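Local coordinates for protein cellulase (Soil metagenome, PDB 5I2U) that probably hydrolyses the beta-1,4-glycosidic bonds of cellulose, as a halotolerant member of glycoside hydrolase family 5 built on a TIM barrel, at residues L39-T44 with N216-M221; V125-H130 with K140-G145; M146-G151 with R184-D189; N155-I160 with D189-V194. All coordinates share one frame; numbering follows the deposited sequence.

Contact 1: residues L39-T44 with N216-M221; sequences LQVIGT and NIMYTM
Asn216, just ahead of the sixth strand of the TIM barrel, grips the backbone of Val41 and thereby ties the small N-terminal hairpin of strands 40-42 and 45-47 to the barrel. Its OD1 accepts from Val41 N at 3.0 Å along a nearly straight N-H (166°), although the donor stands above the carbonyl plane, 48° out of it. Asn216 OD1 also lies close to the chain beside its donor, 3.4 Å from Gln40 CA. Next to this bond, Val41 CG2 packs against Met218 CG at 3.5 Å. The Met218 chain then bends at its thioether (chi3 82°), which brings CE to 3.6 Å from Thr44 O. Further out, Pro245 touches both Val41 and Met218, and Leu46 of the hairpin adds to the packing on Met218. Replaced by an alanine, Asn216 would probably leave Val41 N without its acceptor and the hairpin less firmly tied. The other end of the Asn216 amide is held as well, ND2 donating to Asp189 O.

Contact 2: residues V125-H130 with K140-G145; sequences VIIDFH and KTFFAG
Phe142 and Phe143 of helix 136-150 meet Ile127 and Phe129 of strand 124-130, filling the layer between helix and strand in a beta-alpha-beta unit of the TIM barrel. The helix segment runs nearly antiparallel to the strand (168°), with 10.5 Å between their axes.

Phe129, Phe142 and Phe143 form a cluster of obliquely set rings: the planes of Phe129 and Phe143 are inclined at 47°, and Phe129 slides past Phe142 in the opposite direction. Phe129 CD1 approaches Phe142 CD2 at 3.7 Å, while Phe143 CE2 presses on Phe129 CB at 3.5 Å. Within the helix, Phe142 CD2 sits 3.8 Å above the centre of one face of the Phe143 ring.

Ile127 adds an aliphatic-aromatic contact. Its CG2 branch lies anti to the backbone N and reaches the edge of the Phe142 ring, 3.7 Å from CZ.

Polar contacts lie on the opposite side of the strand, where Asp128 points away from the helix and into a salt bridge with Arg89. His130, whose ring meets Trp63 edge-to-face and also contacts Trp284, joins the same carboxylate: its ND1 donates in the ring plane to the syn side of Asp128 OD2, at 2.6 Å.

Contact 3: residues M146-G151 with R184-D189; sequences MAEKYG and RAIDPD. With MG (magnesium ion), chain H.
Asp187 turns its CG anti to the backbone N (chi1 -173°), which brings the carboxylate beside the Gly151 carbonyl, while Asp189 folds back with CG between its own N and carbonyl carbon (chi1 62°). Both groups thereby converge with the Gly151 carbonyl on one magnesium ion. The metal is bound by Asp187 OD1 at 2.1 Å, by Gly151 O at 2.2 Å and by Asp189 OD1, the last two across the ion from each other. Two waters and Asn190 OD1 complete a near-octahedral shell, and the water opposite Asp187 OD1 donates to Asp189 OD2 at 2.6 Å. The ion probably offsets the repulsion between oxygens such as Gly151 O and Asp187 OD1, 3.0 Å apart. Gly151, with no side chain, lets Asp187 OD2 come within 3.1 Å of its CA. That same OD2 is hydrogen-bonded to Tyr158 OH, and the backbone beside it is braced by Arg184, whose NH1 donates to Asp187 O at 3.0 Å, close to the guanidinium plane.

Away from the metal the contact is apolar, Ile186 CB resting on Ala147 CB at 3.9 Å and its CG2 reaching the Ala147 carbonyl. The two segments take in the C-terminal parts of helices 136-150 and 169-186, side by side outside the barrel, and the chain that follows. Met146 and Tyr150 continue onto helix 104-120, and Ala147 backs onto strand 156-159.

Contact 4: residues N155-I160 with D189-V194; sequences NVIYEI and DNIILV. With MG (magnesium ion), chain H.
Tyr158 lies across Asn190 and Ile192, its ring plane inclined 42° to the Asn190 amide, with CE2 3.9 Å from Asn190 CB and CD2 beside Ile192 CG1. These residues belong to neighbouring parallel strands of the TIM barrel, 156-159 and 192-194, and the chain leading into them. With CG anti to its carbonyl carbon (chi1 -50°), Tyr158 carries its ring back over Asn190, toward the magnesium site. Further along on the same face, Ile160 CG2 meets Ile192 CG2 at 3.6 Å. On the other face Ile157 lies side by side with Ile191 and drives CG2 against Leu193 CG, also at 3.6 Å, while Glu159 crosses Leu193 to reach Arg89 and Ser249.

Backbone hydrogen bonds run from Tyr158 N to Ile191 O, Leu193 N to Tyr158 O (2.6 Å) and Ile160 N to Leu193 O. Ahead of these bonds, Asn190 ND2 donates to a lone pair of Val156 O at 2.9 Å, and a water bridges that oxygen to Ile191 N. A phenylalanine in place of Tyr158 would probably leave Asp187 OD2, beside the metal site, without its hydroxyl partner.

Both polar atoms of the Asn190 amide, which Tyr153 also helps to hold, are used: OD1 binds magnesium at 2.1 Å, ND2 holds Val156 O, and the ion's pull on OD1 would probably make the N-H a stronger donor.

Overall arrangement
Contacts 2 and 4 are joined through adjacent barrel strands, Ile127 N reaching Ile157 O at 2.8 Å; contact 1 joins contact 4 on its other side, where Met218 O and Val194 N are 2.7 Å apart. Contacts 3 and 4 share Asp189 and the magnesium ion, and are linked again by a probable hydrogen bond from Arg184 NH1 to Asn190 O at 2.8 Å; their centres lie about 10 Å apart. Asn216 of contact 1 is tied to this site through Asp189 O. The metal is bound by residues that precede strand 192-194, at the barrel end opposite the C-terminal strand ends where TIM-barrel active sites lie, consistent with a site apart from catalysis. His130 of contact 2 lies toward that other end.

Contact 1: residues L39-T44 with N216-M221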
loop_
_atom_site.group_PDB
_atom_site.type_symbol
_atom_site.label_atom_id
_atom_site.label_comp_id
_atom_site.label_asym_id
_atom_site.label_seq_id
_atom_site.Cartn_x
_atom_site.Cartn_y
_atom_site.Cartn_z
ATOM N N LEU A 39 -3.131 -6.548 -13.989
ATOM C CA LEU A 39 -3.518 -5.140 -13.968
ATOM C C LEU A 39 -2.635 -4.333 -14.911
ATOM O O LEU A 39 -1.540 -4.761 -15.244
ATOM C CB LEU A 39 -3.428 -4.581 -12.544
ATOM C CG LEU A 39 -4.252 -5.337 -11.496
ATOM C CD1 LEU A 39 -4.153 -4.677 -10.129
ATOM C CD2 LEU A 39 -5.712 -5.480 -11.913
ATOM N N GLN A 40 -3.122 -3.172 -15.335
ATOM C CA GLN A 40 -2.359 -2.263 -16.200
ATOM C C GLN A 40 -2.845 -0.847 -15.992
ATOM O O GLN A 40 -3.945 -0.646 -15.496
ATOM C CB GLN A 40 -2.475 -2.668 -17.682
ATOM C CG GLN A 40 -3.886 -2.679 -18.259
ATOM C CD GLN A 40 -3.953 -3.246 -19.683
ATOM O OE1 GLN A 40 -3.088 -2.970 -20.530
ATOM N NE2 GLN A 40 -5.014 -4.000 -19.971
ATOM N N VAL A 41 -2.002 0.126 -16.310
ATOM C CA VAL A 41 -2.323 1.541 -16.119
ATOM C C VAL A 41 -2.549 2.176 -17.484
ATOM O O VAL A 41 -1.648 2.173 -18.332
ATOM C CB VAL A 41 -1.191 2.278 -15.380
ATOM C CG1 VAL A 41 -1.477 3.778 -15.284
ATOM C CG2 VAL A 41 -0.994 1.691 -13.991
ATOM N N ILE A 42 -3.755 2.701 -17.700
ATOM C CA ILE A 42 -4.116 3.334 -18.960
ATOM C C ILE A 42 -4.379 4.793 -18.664
ATOM O O ILE A 42 -5.295 5.104 -17.912
ATOM C CB ILE A 42 -5.365 2.701 -19.592
ATOM C CG1 ILE A 42 -5.371 1.192 -19.359
ATOM C CG2 ILE A 42 -5.409 3.049 -21.082
ATOM C CD1 ILE A 42 -6.677 0.530 -19.737
ATOM N N GLY A 43 -3.594 5.680 -19.273
ATOM C CA GLY A 43 -3.550 7.080 -18.874
ATOM C C GLY A 43 -3.223 7.098 -17.390
ATOM O O GLY A 43 -2.136 6.668 -16.981
ATOM N N THR A 44 -4.190 7.513 -16.580
ATOM C CA THR A 44 -4.030 7.546 -15.123
ATOM C C THR A 44 -4.724 6.382 -14.404
ATOM O O THR A 44 -4.513 6.190 -13.214
ATOM C CB THR A 44 -4.606 8.857 -14.555
ATOM O OG1 THR A 44 -6.022 8.898 -14.797
ATOM C CG2 THR A 44 -3.906 10.063 -15.193
ATOM N N ASN A 216 3.019 0.815 -16.719
ATOM C CA ASN A 216 2.437 0.180 -15.537
ATOM C C ASN A 216 3.090 0.591 -14.219
ATOM O O ASN A 216 3.409 -0.246 -13.374
ATOM C CB ASN A 216 2.423 -1.349 -15.702
ATOM C CG ASN A 216 1.388 -1.813 -16.687
ATOM O OD1 ASN A 216 0.605 -1.023 -17.217
ATOM N ND2 ASN A 216 1.384 -3.106 -16.958
ATOM N N ILE A 217 3.312 1.891 -14.075
ATOM C CA ILE A 217 3.658 2.453 -12.785
ATOM C C ILE A 217 2.587 3.446 -12.345
ATOM O O ILE A 217 1.875 4.017 -13.182
ATOM C CB ILE A 217 5.069 3.082 -12.750
ATOM C CG1 ILE A 217 5.124 4.445 -13.443
ATOM C CG2 ILE A 217 6.089 2.124 -13.352
ATOM C CD1 ILE A 217 6.279 5.293 -12.953
ATOM N N MET A 218 2.472 3.608 -11.024
ATOM C CA MET A 218 1.665 4.666 -10.419
ATOM C C MET A 218 2.445 5.298 -9.292
ATOM O O MET A 218 3.415 4.734 -8.785
ATOM C CB MET A 218 0.347 4.118 -9.893
ATOM C CG MET A 218 -0.384 3.236 -10.890
ATOM S SD MET A 218 -1.988 2.697 -10.291
ATOM C CE MET A 218 -3.008 4.134 -10.665
ATOM N N TYR A 219 2.014 6.492 -8.919
ATOM C CA TYR A 219 2.639 7.249 -7.852
ATOM C C TYR A 219 1.770 7.189 -6.597
ATOM O O TYR A 219 0.543 7.252 -6.687
ATOM C CB TYR A 219 2.869 8.680 -8.320
ATOM C CG TYR A 219 3.807 8.734 -9.510
ATOM C CD1 TYR A 219 5.192 8.785 -9.329
ATOM C CD2 TYR A 219 3.314 8.678 -10.815
ATOM C CE1 TYR A 219 6.045 8.831 -10.414
ATOM C CE2 TYR A 219 4.166 8.728 -11.912
ATOM C CZ TYR A 219 5.528 8.803 -11.707
ATOM O OH TYR A 219 6.379 8.830 -12.792
ATOM N N THR A 220 2.402 7.037 -5.433
ATOM C CA THR A 220 1.642 6.877 -4.217
ATOM C C THR A 220 1.306 8.213 -3.606
ATOM O O THR A 220 1.990 9.227 -3.839
ATOM C CB THR A 220 2.308 5.929 -3.204
ATOM O OG1 THR A 220 3.584 6.438 -2.826
ATOM C CG2 THR A 220 2.461 4.531 -3.805
ATOM N N MET A 221 0.213 8.210 -2.850
ATOM C CA MET A 221 -0.155 9.332 -2.000
ATOM C C MET A 221 -0.622 8.757 -0.682
ATOM O O MET A 221 -1.379 7.796 -0.681
ATOM C CB MET A 221 -1.255 10.174 -2.661
ATOM C CG MET A 221 -1.535 11.496 -1.964
ATOM S SD MET A 221 -2.777 11.411 -0.652
ATOM C CE MET A 221 -4.276 11.250 -1.620
#

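Contact 2: residues V125-H130 with K140-G145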
loop_
_atom_site.group_PDB
_atom_site.type_symbol
_atom_site.label_atom_id
_atom_site.label_comp_id
_atom_site.label_asym_id
_atom_site.label_seq_id
_atom_site.Cartn_x
_atom_site.Cartn_y
_atom_site.Cartn_z
ATOM N N VAL A 125 -1.680 -8.170 -3.808
ATOM C CA VAL A 125 -0.805 -7.976 -2.679
ATOM C C VAL A 125 0.294 -6.986 -3.030
ATOM O O VAL A 125 0.938 -7.098 -4.089
ATOM C CB VAL A 125 -0.233 -9.320 -2.167
ATOM C CG1 VAL A 125 0.529 -10.071 -3.259
ATOM C CG2 VAL A 125 0.642 -9.091 -0.945
ATOM N N ILE A 126 0.482 -6.006 -2.147
ATOM C CA ILE A 126 1.522 -5.013 -2.320
ATOM C C ILE A 126 2.704 -5.472 -1.500
ATOM O O ILE A 126 2.557 -5.741 -0.316
ATOM C CB ILE A 126 1.077 -3.590 -1.872
ATOM C CG1 ILE A 126 -0.060 -3.085 -2.777
ATOM C CG2 ILE A 126 2.245 -2.603 -1.933
ATOM C CD1 ILE A 126 -0.797 -1.883 -2.208
ATOM N N ILE A 127 3.861 -5.571 -2.141
ATOM C CA ILE A 127 5.116 -5.849 -1.455
ATOM C C ILE A 127 5.789 -4.514 -1.236
ATOM O O ILE A 127 6.319 -3.930 -2.176
ATOM C CB ILE A 127 6.025 -6.818 -2.254
ATOM C CG1 ILE A 127 5.318 -8.173 -2.456
ATOM C CG2 ILE A 127 7.328 -7.064 -1.508
ATOM C CD1 ILE A 127 6.018 -9.090 -3.431
ATOM N N ASP A 128 5.761 -4.057 0.017
ATOM C CA ASP A 128 6.136 -2.696 0.379
ATOM C C ASP A 128 7.486 -2.665 1.135
ATOM O O ASP A 128 7.632 -3.215 2.223
ATOM C CB ASP A 128 4.974 -2.015 1.145
ATOM C CG ASP A 128 5.413 -0.833 2.026
ATOM O OD1 ASP A 128 6.332 -0.066 1.656
ATOM O OD2 ASP A 128 4.795 -0.667 3.107
ATOM N N PHE A 129 8.454 -2.005 0.500
ATOM C CA PHE A 129 9.780 -1.762 1.011
ATOM C C PHE A 129 9.609 -0.567 1.900
ATOM O O PHE A 129 9.679 0.578 1.451
ATOM C CB PHE A 129 10.695 -1.476 -0.183
ATOM C CG PHE A 129 12.147 -1.499 0.130
ATOM C CD1 PHE A 129 12.832 -2.705 0.203
ATOM C CD2 PHE A 129 12.841 -0.302 0.313
ATOM C CE1 PHE A 129 14.189 -2.727 0.471
ATOM C CE2 PHE A 129 14.193 -0.309 0.582
ATOM C CZ PHE A 129 14.873 -1.526 0.665
ATOM N N HIS A 130 9.346 -0.849 3.173
ATOM C CA HIS A 130 8.799 0.122 4.098
ATOM C C HIS A 130 9.914 0.960 4.743
ATOM O O HIS A 130 10.274 0.783 5.917
ATOM C CB HIS A 130 7.911 -0.583 5.125
ATOM C CG HIS A 130 6.911 0.317 5.782
ATOM N ND1 HIS A 130 5.664 0.565 5.249
ATOM C CD2 HIS A 130 6.962 0.998 6.945
ATOM C CE1 HIS A 130 4.995 1.371 6.049
ATOM N NE2 HIS A 130 5.764 1.652 7.086
ATOM N N LYS A 140 17.229 -2.805 -4.763
ATOM C CA LYS A 140 17.505 -3.536 -6.005
ATOM C C LYS A 140 17.646 -5.026 -5.779
ATOM O O LYS A 140 17.100 -5.815 -6.529
ATOM C CB LYS A 140 18.768 -3.014 -6.687
ATOM C CG LYS A 140 18.632 -1.611 -7.260
ATOM C CD LYS A 140 19.996 -1.013 -7.567
ATOM C CE LYS A 140 19.855 0.236 -8.410
ATOM N NZ LYS A 140 21.160 0.839 -8.802
ATOM N N THR A 141 18.378 -5.416 -4.745
ATOM C CA THR A 141 18.589 -6.842 -4.484
ATOM C C THR A 141 17.320 -7.514 -4.014
ATOM O O THR A 141 17.046 -8.642 -4.399
ATOM C CB THR A 141 19.643 -7.042 -3.408
ATOM O OG1 THR A 141 20.698 -6.098 -3.610
ATOM C CG2 THR A 141 20.201 -8.461 -3.367
ATOM N N PHE A 142 16.567 -6.818 -3.156
ATOM C CA PHE A 142 15.302 -7.325 -2.638
ATOM C C PHE A 142 14.286 -7.483 -3.771
ATOM O O PHE A 142 13.690 -8.548 -3.940
ATOM C CB PHE A 142 14.730 -6.401 -1.548
ATOM C CG PHE A 142 13.342 -6.780 -1.116
ATOM C CD1 PHE A 142 13.116 -7.982 -0.453
ATOM C CD2 PHE A 142 12.247 -5.972 -1.430
ATOM C CE1 PHE A 142 11.842 -8.357 -0.077
ATOM C CE2 PHE A 142 10.967 -6.350 -1.052
ATOM C CZ PHE A 142 10.771 -7.540 -0.363
ATOM N N PHE A 143 14.093 -6.425 -4.547
ATOM C CA PHE A 143 13.060 -6.470 -5.585
ATOM C C PHE A 143 13.407 -7.401 -6.749
ATOM O O PHE A 143 12.502 -7.994 -7.334
ATOM C CB PHE A 143 12.652 -5.057 -6.040
ATOM C CG PHE A 143 11.688 -4.392 -5.091
ATOM C CD1 PHE A 143 10.422 -4.924 -4.900
ATOM C CD2 PHE A 143 12.041 -3.250 -4.371
ATOM C CE1 PHE A 143 9.522 -4.337 -4.014
ATOM C CE2 PHE A 143 11.149 -2.663 -3.486
ATOM C CZ PHE A 143 9.889 -3.210 -3.312
ATOM N N ALA A 144 14.700 -7.548 -7.062
ATOM C CA ALA A 144 15.160 -8.560 -8.021
ATOM C C ALA A 144 14.748 -9.967 -7.589
ATOM O O ALA A 144 14.219 -10.741 -8.395
ATOM C CB ALA A 144 16.676 -8.485 -8.212
ATOM N N GLY A 145 14.940 -10.272 -6.308
ATOM C CA GLY A 145 14.548 -11.562 -5.756
ATOM C C GLY A 145 13.043 -11.747 -5.734
ATOM O O GLY A 145 12.550 -12.824 -6.027
#

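Contact 3: residues M146-G151 with R184-D189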
loop_
_atom_site.group_PDB
_atom_site.type_symbol
_atom_site.label_atom_id
_atom_site.label_comp_id
_atom_site.label_asym_id
_atom_site.label_seq_id
_atom_site.Cartn_x
_atom_site.Cartn_y
_atom_site.Cartn_z
ATOM N N MET A 146 12.314 -10.700 -5.362
ATOM C CA MET A 146 10.848 -10.729 -5.379
ATOM C C MET A 146 10.324 -10.824 -6.809
ATOM O O MET A 146 9.386 -11.567 -7.078
ATOM C CB MET A 146 10.257 -9.493 -4.682
ATOM C CG MET A 146 10.421 -9.449 -3.164
ATOM S SD MET A 146 9.566 -10.734 -2.229
ATOM C CE MET A 146 10.931 -11.854 -1.904
ATOM N N ALA A 147 10.923 -10.064 -7.722
ATOM C CA ALA A 147 10.559 -10.127 -9.142
ATOM C C ALA A 147 10.752 -11.518 -9.729
ATOM O O ALA A 147 9.900 -11.980 -10.472
ATOM C CB ALA A 147 11.349 -9.114 -9.949
ATOM N N GLU A 148 11.862 -12.171 -9.378
ATOM C CA GLU A 148 12.174 -13.528 -9.868
ATOM C C GLU A 148 11.178 -14.535 -9.322
ATOM O O GLU A 148 10.619 -15.318 -10.075
ATOM C CB GLU A 148 13.630 -13.940 -9.537
ATOM C CG GLU A 148 14.027 -15.434 -9.840
ATOM C CD GLU A 148 13.818 -15.875 -11.307
ATOM O OE1 GLU A 148 13.687 -15.018 -12.218
ATOM O OE2 GLU A 148 13.793 -17.106 -11.563
ATOM N N LYS A 149 10.945 -14.499 -8.017
ATOM C CA LYS A 149 10.029 -15.443 -7.374
ATOM C C LYS A 149 8.588 -15.269 -7.826
ATOM O O LYS A 149 7.896 -16.256 -8.078
ATOM C CB LYS A 149 10.079 -15.309 -5.838
ATOM C CG LYS A 149 11.279 -15.972 -5.175
ATOM C CD LYS A 149 10.927 -16.534 -3.798
ATOM C CE LYS A 149 10.238 -17.891 -3.905
ATOM N NZ LYS A 149 9.724 -18.386 -2.596
ATOM N N TYR A 150 8.120 -14.020 -7.866
ATOM C CA TYR A 150 6.677 -13.764 -7.890
ATOM C C TYR A 150 6.161 -12.942 -9.070
ATOM O O TYR A 150 4.973 -12.660 -9.122
ATOM C CB TYR A 150 6.247 -13.090 -6.576
ATOM C CG TYR A 150 6.490 -13.880 -5.299
ATOM C CD1 TYR A 150 5.866 -15.109 -5.087
ATOM C CD2 TYR A 150 7.294 -13.370 -4.283
ATOM C CE1 TYR A 150 6.064 -15.824 -3.913
ATOM C CE2 TYR A 150 7.495 -14.073 -3.106
ATOM C CZ TYR A 150 6.876 -15.303 -2.922
ATOM O OH TYR A 150 7.083 -16.019 -1.758
ATOM N N GLY A 151 7.028 -12.580 -10.021
ATOM C CA GLY A 151 6.671 -11.639 -11.092
ATOM C C GLY A 151 5.701 -12.133 -12.158
ATOM O O GLY A 151 5.132 -11.324 -12.893
ATOM N N ARG A 184 11.811 -4.304 -13.981
ATOM C CA ARG A 184 11.313 -4.505 -15.341
ATOM C C ARG A 184 12.095 -5.520 -16.168
ATOM O O ARG A 184 11.518 -6.156 -17.045
ATOM C CB ARG A 184 11.222 -3.178 -16.115
ATOM C CG ARG A 184 9.990 -2.353 -15.760
ATOM C CD ARG A 184 8.714 -2.900 -16.417
ATOM N NE ARG A 184 7.515 -2.210 -15.922
ATOM C CZ ARG A 184 6.669 -2.644 -14.974
ATOM N NH1 ARG A 184 6.818 -3.822 -14.360
ATOM N NH2 ARG A 184 5.647 -1.868 -14.628
ATOM N N ALA A 185 13.389 -5.674 -15.897
ATOM C CA ALA A 185 14.207 -6.648 -16.630
ATOM C C ALA A 185 13.732 -8.087 -16.383
ATOM O O ALA A 185 13.888 -8.931 -17.246
ATOM C CB ALA A 185 15.684 -6.490 -16.268
ATOM N N ILE A 186 13.156 -8.342 -15.207
ATOM C CA ILE A 186 12.642 -9.661 -14.807
ATOM C C ILE A 186 11.108 -9.734 -14.957
ATOM O O ILE A 186 10.565 -10.735 -15.430
ATOM C CB ILE A 186 13.021 -9.969 -13.321
ATOM C CG1 ILE A 186 14.539 -9.746 -13.078
ATOM C CG2 ILE A 186 12.589 -11.387 -12.922
ATOM C CD1 ILE A 186 15.007 -9.857 -11.635
ATOM N N ASP A 187 10.422 -8.687 -14.484
ATOM C CA ASP A 187 8.965 -8.616 -14.467
ATOM C C ASP A 187 8.525 -7.408 -15.302
ATOM O O ASP A 187 8.432 -6.284 -14.779
ATOM C CB ASP A 187 8.471 -8.498 -13.023
ATOM C CG ASP A 187 6.963 -8.600 -12.904
ATOM O OD1 ASP A 187 6.259 -8.734 -13.933
ATOM O OD2 ASP A 187 6.462 -8.581 -11.763
ATOM N N PRO A 188 8.265 -7.630 -16.606
ATOM C CA PRO A 188 8.008 -6.489 -17.481
ATOM C C PRO A 188 6.647 -5.815 -17.283
ATOM O O PRO A 188 6.525 -4.638 -17.630
ATOM C CB PRO A 188 8.122 -7.071 -18.894
ATOM C CG PRO A 188 7.946 -8.544 -18.742
ATOM C CD PRO A 188 8.124 -8.922 -17.302
ATOM N N ASP A 189 5.665 -6.517 -16.706
ATOM C CA ASP A 189 4.262 -6.029 -16.719
ATOM C C ASP A 189 3.610 -5.608 -15.381
ATOM O O ASP A 189 2.691 -4.768 -15.412
ATOM C CB ASP A 189 3.352 -7.057 -17.414
ATOM C CG ASP A 189 3.329 -8.388 -16.707
ATOM O OD1 ASP A 189 4.278 -8.688 -15.955
ATOM O OD2 ASP A 189 2.379 -9.156 -16.907
HETATM MG MG MG H . 4.683 -9.932 -14.503
HETATM O O HOH W 1 3.099 -11.001 -15.247
HETATM O O HOH W 2 5.984 -11.634 -15.563
#

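Contact 4: residues N155-I160 with D189-V194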
loop_
_atom_site.group_PDB
_atom_site.type_symbol
_atom_site.label_atom_id
_atom_site.label_comp_id
_atom_site.label_asym_id
_atom_site.label_seq_id
_atom_site.Cartn_x
_atom_site.Cartn_y
_atom_site.Cartn_z
ATOM N N ASN A 155 -1.258 -11.192 -9.047
ATOM C CA ASN A 155 -1.544 -10.638 -7.698
ATOM C C ASN A 155 -0.579 -9.569 -7.212
ATOM O O ASN A 155 -0.959 -8.706 -6.424
ATOM C CB ASN A 155 -1.523 -11.728 -6.634
ATOM C CG ASN A 155 -2.311 -12.948 -7.029
ATOM O OD1 ASN A 155 -2.053 -13.530 -8.081
ATOM N ND2 ASN A 155 -3.237 -13.370 -6.181
ATOM N N VAL A 156 0.665 -9.626 -7.679
ATOM C CA VAL A 156 1.761 -8.933 -7.020
ATOM C C VAL A 156 1.943 -7.523 -7.551
ATOM O O VAL A 156 2.072 -7.328 -8.755
ATOM C CB VAL A 156 3.045 -9.759 -7.152
ATOM C CG1 VAL A 156 4.257 -9.007 -6.629
ATOM C CG2 VAL A 156 2.855 -11.084 -6.411
ATOM N N ILE A 157 1.914 -6.562 -6.624
ATOM C CA ILE A 157 2.254 -5.161 -6.868
ATOM C C ILE A 157 3.488 -4.832 -6.019
ATOM O O ILE A 157 3.570 -5.237 -4.859
ATOM C CB ILE A 157 1.079 -4.228 -6.462
ATOM C CG1 ILE A 157 -0.168 -4.562 -7.276
ATOM C CG2 ILE A 157 1.447 -2.749 -6.616
ATOM C CD1 ILE A 157 -1.429 -3.896 -6.786
ATOM N N TYR A 158 4.432 -4.092 -6.586
ATOM C CA TYR A 158 5.643 -3.654 -5.871
ATOM C C TYR A 158 5.494 -2.210 -5.433
ATOM O O TYR A 158 5.002 -1.372 -6.206
ATOM C CB TYR A 158 6.864 -3.753 -6.790
ATOM C CG TYR A 158 7.005 -5.093 -7.478
ATOM C CD1 TYR A 158 7.425 -6.225 -6.774
ATOM C CD2 TYR A 158 6.709 -5.232 -8.834
ATOM C CE1 TYR A 158 7.552 -7.460 -7.408
ATOM C CE2 TYR A 158 6.838 -6.450 -9.481
ATOM C CZ TYR A 158 7.259 -7.567 -8.773
ATOM O OH TYR A 158 7.377 -8.775 -9.420
ATOM N N GLU A 159 5.907 -1.911 -4.203
ATOM C CA GLU A 159 5.937 -0.538 -3.728
ATOM C C GLU A 159 7.349 -0.253 -3.240
ATOM O O GLU A 159 7.761 -0.705 -2.176
ATOM C CB GLU A 159 4.915 -0.313 -2.635
ATOM C CG GLU A 159 4.821 1.146 -2.223
ATOM C CD GLU A 159 3.825 1.388 -1.121
ATOM O OE1 GLU A 159 3.130 0.427 -0.736
ATOM O OE2 GLU A 159 3.737 2.546 -0.651
ATOM N N ILE A 160 8.077 0.519 -4.026
ATOM C CA ILE A 160 9.537 0.515 -3.954
ATOM C C ILE A 160 10.153 1.381 -2.849
ATOM O O ILE A 160 11.317 1.193 -2.500
ATOM C CB ILE A 160 10.176 0.823 -5.338
ATOM C CG1 ILE A 160 9.845 2.230 -5.842
ATOM C CG2 ILE A 160 9.711 -0.207 -6.351
ATOM C CD1 ILE A 160 10.690 2.643 -7.020
ATOM N N ASP A 189 5.665 -6.517 -16.706
ATOM C CA ASP A 189 4.262 -6.029 -16.719
ATOM C C ASP A 189 3.610 -5.608 -15.381
ATOM O O ASP A 189 2.691 -4.768 -15.412
ATOM C CB ASP A 189 3.352 -7.057 -17.414
ATOM C CG ASP A 189 3.329 -8.388 -16.707
ATOM O OD1 ASP A 189 4.278 -8.688 -15.955
ATOM O OD2 ASP A 189 2.379 -9.156 -16.907
ATOM N N ASN A 190 4.047 -6.164 -14.241
ATOM C CA ASN A 190 3.344 -5.938 -12.968
ATOM C C ASN A 190 3.482 -4.504 -12.479
ATOM O O ASN A 190 4.446 -3.811 -12.816
ATOM C CB ASN A 190 3.803 -6.897 -11.864
ATOM C CG ASN A 190 3.353 -8.323 -12.095
ATOM O OD1 ASN A 190 3.453 -8.831 -13.198
ATOM N ND2 ASN A 190 2.837 -8.965 -11.062
ATOM N N ILE A 191 2.516 -4.074 -11.675
ATOM C CA ILE A 191 2.441 -2.672 -11.254
ATOM C C ILE A 191 3.568 -2.370 -10.269
ATOM O O ILE A 191 3.885 -3.204 -9.418
ATOM C CB ILE A 191 1.095 -2.291 -10.569
ATOM C CG1 ILE A 191 -0.136 -2.751 -11.378
ATOM C CG2 ILE A 191 1.033 -0.777 -10.324
ATOM C CD1 ILE A 191 -0.254 -2.188 -12.786
ATOM N N ILE A 192 4.167 -1.185 -10.420
ATOM C CA ILE A 192 5.162 -0.662 -9.499
ATOM C C ILE A 192 4.649 0.660 -8.976
ATOM O O ILE A 192 4.362 1.563 -9.770
ATOM C CB ILE A 192 6.527 -0.403 -10.167
ATOM C CG1 ILE A 192 7.094 -1.696 -10.780
ATOM C CG2 ILE A 192 7.497 0.155 -9.127
ATOM C CD1 ILE A 192 8.283 -1.495 -11.711
ATOM N N LEU A 193 4.553 0.783 -7.653
ATOM C CA LEU A 193 4.088 2.004 -7.039
ATOM C C LEU A 193 5.285 2.810 -6.578
ATOM O O LEU A 193 6.185 2.270 -5.937
ATOM C CB LEU A 193 3.179 1.674 -5.867
ATOM C CG LEU A 193 1.994 0.738 -6.126
ATOM C CD1 LEU A 193 1.164 0.677 -4.850
ATOM C CD2 LEU A 193 1.117 1.172 -7.291
ATOM N N VAL A 194 5.278 4.107 -6.877
ATOM C CA VAL A 194 6.442 4.983 -6.667
ATOM C C VAL A 194 6.135 6.069 -5.648
ATOM O O VAL A 194 5.233 6.870 -5.842
ATOM C CB VAL A 194 6.879 5.643 -7.991
ATOM C CG1 VAL A 194 8.011 6.653 -7.770
ATOM C CG2 VAL A 194 7.305 4.572 -8.980
HETATM MG MG MG H . 4.683 -9.932 -14.503
HETATM O O HOH W 3 0.654 -5.804 -10.671
HETATM O O HOH W 1 3.099 -11.001 -15.247
HETATM O O HOH W 2 5.984 -11.634 -15.563
#